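Local coordinates for ABC transporter ATP-binding protein (Sulfolobus tokodaii, PDB 2PJZ), which probably binds and hydrolyses ATP as the nucleotide-binding component of an ABC transporter, putatively one for cobalt, at residues 89-92 with 93-97; 105-108 with 109-112; 127-130 with 131-135; 137-140 with 141-145. One frame throughout, in Å; residues are numbered along the deposited sequence. Where two conformers were deposited one is given.

In the fold
All four interactions are local side-chain contacts in a cluster of three helices: 90-100, 105-114 and 131-144. Interactions 1 and 2 are partly buried. Each turns an apolar face inward and carries polar groups on its outer side. Interactions 3 and 4 share helix 131-144. Interaction 3 lies at the surface and is chiefly polar, a capped helix start. Interaction 4 is buried, and its side-chain contacts across the turn are aliphatic. Interactions 1, 2 and 4 touch one another, with Phe108, Val94 and Leu141 at the junction. Interactions 2 and 3 do not touch, and their centres are about 17 Å apart. Leu129 joins interaction 3 to Val90 and Val137.

Interaction 1 of 4, residues 89-92 with 93-97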
# COMPACT_ATOMS: atom_id res chain seq x y z
N THR A 89 -21.36 12.63 5.90
CA THR A 89 -21.40 12.61 4.46
C THR A 89 -20.00 12.80 3.84
O THR A 89 -19.08 13.31 4.50
CB THR A 89 -22.43 13.63 3.90
OG1 THR A 89 -22.77 13.26 2.56
CG2 THR A 89 -21.87 15.04 3.89
N VAL A 90 -19.85 12.37 2.59
CA VAL A 90 -18.60 12.61 1.85
C VAL A 90 -18.30 14.10 1.79
O VAL A 90 -17.18 14.52 1.99
CB VAL A 90 -18.68 12.06 0.40
CG1 VAL A 90 -17.50 12.55 -0.44
CG2 VAL A 90 -18.78 10.53 0.42
N ASN A 91 -19.33 14.90 1.50
CA ASN A 91 -19.14 16.35 1.42
C ASN A 91 -18.59 16.92 2.73
O ASN A 91 -17.71 17.77 2.72
CB ASN A 91 -20.46 17.02 0.99
CG ASN A 91 -20.32 18.47 0.69
OD1 ASN A 91 -19.34 18.92 0.08
ND2 ASN A 91 -21.31 19.24 1.11
N ASP A 92 -19.07 16.39 3.85
CA ASP A 92 -18.59 16.81 5.16
C ASP A 92 -17.10 16.47 5.29
O ASP A 92 -16.32 17.26 5.81
CB ASP A 92 -19.34 16.09 6.27
CG ASP A 92 -20.71 16.70 6.53
OD1 ASP A 92 -20.98 17.81 6.06
OD2 ASP A 92 -21.50 16.02 7.21
N ILE A 93 -16.73 15.30 4.81
CA ILE A 93 -15.32 14.86 4.86
C ILE A 93 -14.46 15.75 3.98
O ILE A 93 -13.35 16.14 4.38
CB ILE A 93 -15.15 13.38 4.46
CG1 ILE A 93 -16.00 12.50 5.37
CG2 ILE A 93 -13.65 12.98 4.49
CD1 ILE A 93 -16.12 11.08 4.92
N VAL A 94 -14.97 16.07 2.79
CA VAL A 94 -14.27 17.00 1.91
C VAL A 94 -13.95 18.32 2.61
O VAL A 94 -12.80 18.78 2.56
CB VAL A 94 -15.01 17.24 0.58
CG1 VAL A 94 -14.36 18.34 -0.22
CG2 VAL A 94 -15.05 15.93 -0.21
N TYR A 95 -14.94 18.92 3.28
CA TYR A 95 -14.69 20.14 4.07
C TYR A 95 -13.59 19.98 5.14
O TYR A 95 -12.71 20.84 5.25
CB TYR A 95 -15.98 20.67 4.73
CG TYR A 95 -16.89 21.42 3.80
CD1 TYR A 95 -18.19 20.97 3.56
CD2 TYR A 95 -16.47 22.60 3.16
CE1 TYR A 95 -19.06 21.68 2.70
CE2 TYR A 95 -17.33 23.31 2.30
CZ TYR A 95 -18.62 22.83 2.09
OH TYR A 95 -19.47 23.52 1.26
N LEU A 96 -13.65 18.91 5.94
CA LEU A 96 -12.57 18.67 6.91
C LEU A 96 -11.20 18.58 6.24
O LEU A 96 -10.24 19.21 6.68
CB LEU A 96 -12.83 17.40 7.73
CG LEU A 96 -11.65 16.98 8.63
CD1 LEU A 96 -11.27 18.05 9.70
CD2 LEU A 96 -11.92 15.61 9.29
N TYR A 97 -11.11 17.80 5.16
CA TYR A 97 -9.81 17.57 4.51
C TYR A 97 -9.26 18.79 3.77
O TYR A 97 -8.04 18.93 3.63
CB TYR A 97 -9.81 16.27 3.69
CG TYR A 97 -9.46 15.14 4.62
CD1 TYR A 97 -10.39 14.62 5.51
CD2 TYR A 97 -8.15 14.66 4.69
CE1 TYR A 97 -10.03 13.64 6.44
CE2 TYR A 97 -7.78 13.67 5.60
CZ TYR A 97 -8.72 13.17 6.47
OH TYR A 97 -8.34 12.19 7.36
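Ile93 folds back over the backbone of Thr89 in the first turn of helix 90-100. Its CG1 lies beside its own backbone N (chi1 -58°). This brings Ile93 CG1 to 3.3 Å from Thr89 O, the carbonyl oxygen that also accepts the Ile93 N-H at an N to O distance of 3.1 Å. Aliphatic carbon and amide thus meet the same oxygen.

Asn91 reaches along the outer side of the helix to Tyr95. Its amide touches the ring near CE1, with Asn91 ND2 3.7 Å from Tyr95 CE1. The amide and ring planes are 54° apart, so the two groups are not stacked. Arg105 of the next helix contacts both: it donates from NH1 to Asn91 OD1 and makes a cation-pi contact with the Tyr95 ring.

Asp92 takes part mainly through its backbone. Its CA sits at the edge of the Tyr95 ring, near the ring plane. Asp92 O receives the N-H of Leu96, with 3.1 Å between O and N. On the buried side Val90 CG1 meets Val94 CG2 at 4.2 Å.

Thr89 holds the N-cap position, but its hydroxyl lies within bonding reach of the carbonyl oxygens of Leu122 and Arg124, and makes no capping bond. The contact has the i to i+4 pattern of an amphipathic alpha-helix, here in the helical subdomain of an ABC ATPase.

Interaction 2 of 4, residues 105-108 with 109-112; sequences RDLF and LEML
Leu112 lies over one face of the Phe108 ring, one helical turn further on. Its CG is 4.2 Å from the ring centroid and 26° off the ring normal, a CH-pi contact. The methyl Leu112 CD1 is 3.6 Å from the ring atom Phe108 CE2. Phe108 CG is anti to the backbone N (chi1 178°), beside the carbonyl carbon, and the ring lies by the next turn. It enters the space between helices 90-100 and 131-144, where Val94 and Leu141 touch it.

A second apolar pair, Leu107 and Met111, lies on another side of the helix. The extended Met111 chain brings its methyl CE to 3.8 Å from Leu107 CG. Leu109 meets the aliphatic part of Arg105, CD1 to CG, at 4.0 Å.

Further out the contacts become mixed. The carboxylate of Glu110 lies against the methyl Leu107 CD1, with OE2 3.9 Å away. This is packing, not a polar bond. The Arg105 chain bends at chi3 (-77°), and its guanidinium makes a salt bridge to Glu98, beyond this helix.

Backbone bonds run beneath these pairs, including Leu112 N to Phe108 O at 3.0 Å. The side-chain contacts across the turn are largely dispersive. The charged end of Arg105 is directed instead to helix 90-100, so its salt bridge links two helices, while Phe108, Met111 and Leu112 are buried against neighbouring parts of the fold.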
# COMPACT_ATOMS: atom_id res chain seq x y z
N ARG A 105 -10.92 21.02 -3.48
CA ARG A 105 -12.25 20.49 -3.79
C ARG A 105 -12.43 20.26 -5.28
O ARG A 105 -12.98 19.25 -5.67
CB ARG A 105 -13.36 21.42 -3.27
CG ARG A 105 -14.78 20.94 -3.63
CD ARG A 105 -15.83 21.86 -3.01
NE ARG A 105 -15.99 21.61 -1.58
CZ ARG A 105 -16.83 20.73 -1.05
NH1 ARG A 105 -17.58 19.98 -1.84
NH2 ARG A 105 -16.89 20.57 0.26
N ASP A 106 -11.95 21.20 -6.11
CA ASP A 106 -12.12 21.07 -7.56
C ASP A 106 -11.41 19.82 -8.09
O ASP A 106 -11.96 19.10 -8.92
CB ASP A 106 -11.57 22.32 -8.29
CG ASP A 106 -12.58 23.49 -8.34
OD1 ASP A 106 -13.68 23.40 -7.77
OD2 ASP A 106 -12.24 24.52 -8.96
N LEU A 107 -10.19 19.57 -7.60
CA LEU A 107 -9.43 18.38 -8.01
C LEU A 107 -10.16 17.14 -7.54
O LEU A 107 -10.28 16.19 -8.31
CB LEU A 107 -7.99 18.38 -7.44
CG LEU A 107 -7.10 17.17 -7.73
CD1 LEU A 107 -7.06 16.87 -9.22
CD2 LEU A 107 -5.66 17.34 -7.19
N PHE A 108 -10.64 17.14 -6.30
CA PHE A 108 -11.45 16.00 -5.82
C PHE A 108 -12.68 15.71 -6.72
O PHE A 108 -12.99 14.56 -7.03
CB PHE A 108 -11.90 16.22 -4.38
CG PHE A 108 -12.76 15.12 -3.83
CD1 PHE A 108 -12.20 13.89 -3.44
CD2 PHE A 108 -14.14 15.31 -3.71
CE1 PHE A 108 -13.01 12.87 -2.96
CE2 PHE A 108 -14.96 14.29 -3.22
CZ PHE A 108 -14.39 13.07 -2.85
N LEU A 109 -13.39 16.78 -7.09
CA LEU A 109 -14.57 16.64 -7.96
C LEU A 109 -14.19 16.14 -9.33
O LEU A 109 -14.92 15.35 -9.94
CB LEU A 109 -15.35 17.96 -8.02
CG LEU A 109 -16.01 18.44 -6.72
CD1 LEU A 109 -16.79 19.76 -6.91
CD2 LEU A 109 -16.91 17.38 -6.10
N GLU A 110 -13.04 16.60 -9.83
CA GLU A 110 -12.49 16.13 -11.11
C GLU A 110 -12.23 14.61 -11.10
O GLU A 110 -12.57 13.91 -12.05
CB GLU A 110 -11.23 16.94 -11.45
CG GLU A 110 -10.34 16.36 -12.53
CD GLU A 110 -9.00 17.07 -12.65
OE1 GLU A 110 -8.94 18.29 -12.38
OE2 GLU A 110 -7.99 16.39 -12.99
N MET A 111 -11.63 14.11 -10.01
CA MET A 111 -11.43 12.67 -9.82
C MET A 111 -12.75 11.91 -9.76
O MET A 111 -12.91 10.89 -10.41
CB MET A 111 -10.62 12.43 -8.52
CG MET A 111 -9.21 13.02 -8.51
SD MET A 111 -8.38 12.82 -6.87
CE MET A 111 -6.73 13.40 -7.37
N LEU A 112 -13.71 12.41 -8.99
CA LEU A 112 -15.02 11.72 -8.90
C LEU A 112 -15.67 11.61 -10.29
O LEU A 112 -16.13 10.55 -10.70
CB LEU A 112 -15.95 12.44 -7.93
CG LEU A 112 -15.78 12.36 -6.43
CD1 LEU A 112 -17.04 12.88 -5.75
CD2 LEU A 112 -15.49 10.94 -5.99

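Interaction 3 of 4, residues 127-130 with 131-135; sequences YKLS and AGQSV
Ser130 and Gln133 turn their side chains back toward each other's backbone at the start of helix 131-144. The hydroxyl Ser130 OG sits between its own backbone N and carbonyl carbon (chi1 66°). From there it accepts the N-H of Gln133, with 3.3 Å from N to OG. Gln133 returns the bond: Ser130 N donates to Gln133 OE1, also at 3.3 Å, and the bond is fairly straight at 163°. Ser130 OG also makes a weak bond to Gln133 OE1, which therefore has two donors from one residue. The extended Gln133 chain passes close by the hydroxyl, with CG 3.2 Å from Ser130 OG.

Leu129 crosses Gln133 at about a right angle. Its CD2 methyl is 3.9 Å from Gln133 OE1, so the amide oxygen has an apolar neighbour as well as its polar ones. Ser134 N closes the first turn on Ser130 O at 2.8 Å.

A bound sulfate, probably from the crystallisation liquor, lies about 4 Å from the Ser130 side chain. This capping box falls in Leu-Ser-Ala-Gly-Gln, a close variant of the ABC signature motif Leu-Ser-Gly-Gly-Gln. In relatives that motif faces the ATP phosphates held by the partner subunit; the same is probable here.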
# COMPACT_ATOMS: atom_id res chain seq x y z
N TYR A 127 -20.05 5.56 5.26
CA TYR A 127 -20.35 4.18 5.70
C TYR A 127 -21.27 3.43 4.75
O TYR A 127 -21.26 2.21 4.69
CB TYR A 127 -20.98 4.19 7.10
CG TYR A 127 -22.33 4.87 7.11
CD1 TYR A 127 -23.43 4.27 6.50
CD2 TYR A 127 -22.50 6.12 7.70
CE1 TYR A 127 -24.67 4.89 6.45
CE2 TYR A 127 -23.74 6.75 7.69
CZ TYR A 127 -24.83 6.13 7.05
OH TYR A 127 -26.09 6.71 7.01
N LYS A 128 -22.08 4.19 4.01
CA LYS A 128 -23.18 3.65 3.22
C LYS A 128 -22.68 3.25 1.84
O LYS A 128 -23.40 2.60 1.08
CB LYS A 128 -24.29 4.70 3.11
CG LYS A 128 -25.70 4.18 2.87
CD LYS A 128 -26.75 5.31 3.05
CE LYS A 128 -26.59 6.44 2.00
NZ LYS A 128 -27.54 7.59 2.13
N LEU A 129 -21.44 3.62 1.52
CA LEU A 129 -20.88 3.31 0.20
C LEU A 129 -20.47 1.84 0.11
O LEU A 129 -20.09 1.23 1.11
CB LEU A 129 -19.68 4.21 -0.13
CG LEU A 129 -19.84 5.73 -0.18
CD1 LEU A 129 -18.53 6.38 -0.65
CD2 LEU A 129 -21.00 6.20 -1.07
N SER A 130 -20.53 1.30 -1.10
CA SER A 130 -20.02 -0.04 -1.36
C SER A 130 -18.50 -0.07 -1.15
O SER A 130 -17.86 0.98 -1.04
CB SER A 130 -20.37 -0.45 -2.79
OG SER A 130 -19.71 0.34 -3.74
N ALA A 131 -17.92 -1.27 -1.08
CA ALA A 131 -16.47 -1.42 -0.89
C ALA A 131 -15.67 -0.70 -1.99
O ALA A 131 -14.75 0.07 -1.69
CB ALA A 131 -16.11 -2.89 -0.85
N GLY A 132 -16.02 -0.96 -3.25
CA GLY A 132 -15.36 -0.30 -4.39
C GLY A 132 -15.51 1.21 -4.34
O GLY A 132 -14.53 1.95 -4.50
N GLN A 133 -16.72 1.68 -4.11
CA GLN A 133 -16.97 3.13 -3.98
C GLN A 133 -16.22 3.78 -2.81
O GLN A 133 -15.64 4.87 -2.97
CB GLN A 133 -18.46 3.37 -3.79
CG GLN A 133 -19.29 3.18 -5.06
CD GLN A 133 -20.77 3.43 -4.78
OE1 GLN A 133 -21.24 3.25 -3.65
NE2 GLN A 133 -21.50 3.86 -5.81
N SER A 134 -16.24 3.13 -1.65
CA SER A 134 -15.56 3.60 -0.43
C SER A 134 -14.06 3.80 -0.67
O SER A 134 -13.52 4.88 -0.36
CB SER A 134 -15.77 2.61 0.72
OG SER A 134 -15.08 3.04 1.89
N VAL A 135 -13.39 2.77 -1.20
CA VAL A 135 -11.94 2.88 -1.50
C VAL A 135 -11.63 3.92 -2.57
O VAL A 135 -10.63 4.65 -2.46
CB VAL A 135 -11.22 1.52 -1.76
CG1 VAL A 135 -11.46 0.98 -3.20
CG2 VAL A 135 -9.71 1.67 -1.54

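Interaction 4 of 4, residues 137-140 with 141-145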
# COMPACT_ATOMS: atom_id res chain seq x y z
N VAL A 137 -13.39 6.65 -3.20
CA VAL A 137 -13.57 7.96 -2.53
C VAL A 137 -12.39 8.26 -1.58
O VAL A 137 -11.81 9.37 -1.61
CB VAL A 137 -14.94 8.04 -1.82
CG1 VAL A 137 -15.03 9.25 -0.85
CG2 VAL A 137 -16.08 8.11 -2.87
N ARG A 138 -12.00 7.26 -0.78
CA ARG A 138 -10.90 7.45 0.18
C ARG A 138 -9.54 7.70 -0.51
O ARG A 138 -8.74 8.56 -0.07
CB ARG A 138 -10.83 6.25 1.15
CG ARG A 138 -11.94 6.31 2.23
CD ARG A 138 -11.85 5.11 3.22
NE ARG A 138 -12.35 3.85 2.64
CZ ARG A 138 -11.59 2.83 2.26
NH1 ARG A 138 -10.26 2.85 2.40
NH2 ARG A 138 -12.17 1.74 1.76
N THR A 139 -9.27 6.97 -1.58
CA THR A 139 -8.05 7.22 -2.37
C THR A 139 -8.09 8.63 -2.99
O THR A 139 -7.09 9.38 -2.97
CB THR A 139 -7.81 6.11 -3.42
OG1 THR A 139 -7.62 4.86 -2.75
CG2 THR A 139 -6.54 6.41 -4.23
N SER A 140 -9.25 9.02 -3.51
CA SER A 140 -9.42 10.34 -4.10
C SER A 140 -9.22 11.44 -3.04
O SER A 140 -8.52 12.42 -3.29
CB SER A 140 -10.80 10.44 -4.78
OG SER A 140 -10.86 9.56 -5.88
N LEU A 141 -9.80 11.26 -1.86
CA LEU A 141 -9.54 12.21 -0.75
C LEU A 141 -8.03 12.32 -0.40
O LEU A 141 -7.50 13.43 -0.20
CB LEU A 141 -10.31 11.77 0.50
CG LEU A 141 -11.84 11.95 0.46
CD1 LEU A 141 -12.47 11.09 1.53
CD2 LEU A 141 -12.26 13.43 0.65
N ALA A 142 -7.36 11.18 -0.32
CA ALA A 142 -5.92 11.17 -0.03
C ALA A 142 -5.14 11.98 -1.10
O ALA A 142 -4.26 12.77 -0.77
CB ALA A 142 -5.40 9.75 0.06
N LEU A 143 -5.48 11.77 -2.37
CA LEU A 143 -4.70 12.36 -3.47
C LEU A 143 -5.04 13.80 -3.77
O LEU A 143 -4.20 14.53 -4.32
CB LEU A 143 -4.82 11.53 -4.75
CG LEU A 143 -4.35 10.07 -4.66
CD1 LEU A 143 -4.67 9.39 -5.95
CD2 LEU A 143 -2.86 9.92 -4.35
N ALA A 144 -6.27 14.21 -3.45
CA ALA A 144 -6.71 15.56 -3.86
C ALA A 144 -6.08 16.67 -3.02
O ALA A 144 -6.17 17.84 -3.36
CB ALA A 144 -8.22 15.65 -3.85
N SER A 145 -5.41 16.30 -1.93
CA SER A 145 -4.56 17.26 -1.23
C SER A 145 -3.14 17.41 -1.80
O SER A 145 -2.31 18.13 -1.21
CB SER A 145 -4.50 16.95 0.27
OG SER A 145 -3.94 15.67 0.47
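This is a buried local contact between successive turns of helix 131-144, in its second half, and Val137 with Leu141 and Thr139 with Leu143 carry it. The members of each pair lie side by side and point the same way. Val137 CG1 is 4.0 Å from Leu141 CD1. Thr139 offers its methyl to the second pair, with CG2 3.9 Å from Leu143 CD1. That methyl is anti to the backbone N, and the hydroxyl OG1 lies beside the N instead (chi1 -62°). One branched side chain therefore serves an apolar and a polar neighbour at once.

Both leucines also lean on the carbonyl oxygens of the preceding turn. Leu141 CG is 3.3 Å from Val137 O, and Leu143 CG is 3.3 Å from Thr139 O. The same two oxygens accept the leucine amides, Leu141 N at 2.8 Å from Val137 O and Leu143 N at 2.9 Å from Thr139 O.

In ABC ATPases the helix that starts in the signature motif runs inward from the helical subdomain toward the nucleotide-binding core, and helix 131-144 fits this plan. Leu141 packs on helices 90-100 and 105-114. Leu143 and Thr139 face helix 161-173.

Several polar side-chain atoms here have bonds. Ser140 OG bonds to Leu136 O one turn back. Thr139 OG1 is bonded to Val135 O and Asn79 ND2, and Arg138 reaches Asn79 O and Ser134 OG. The bond from Ala144 N to Ser140 O is 2.9 Å long but bent, with an N-H...O angle of 139°.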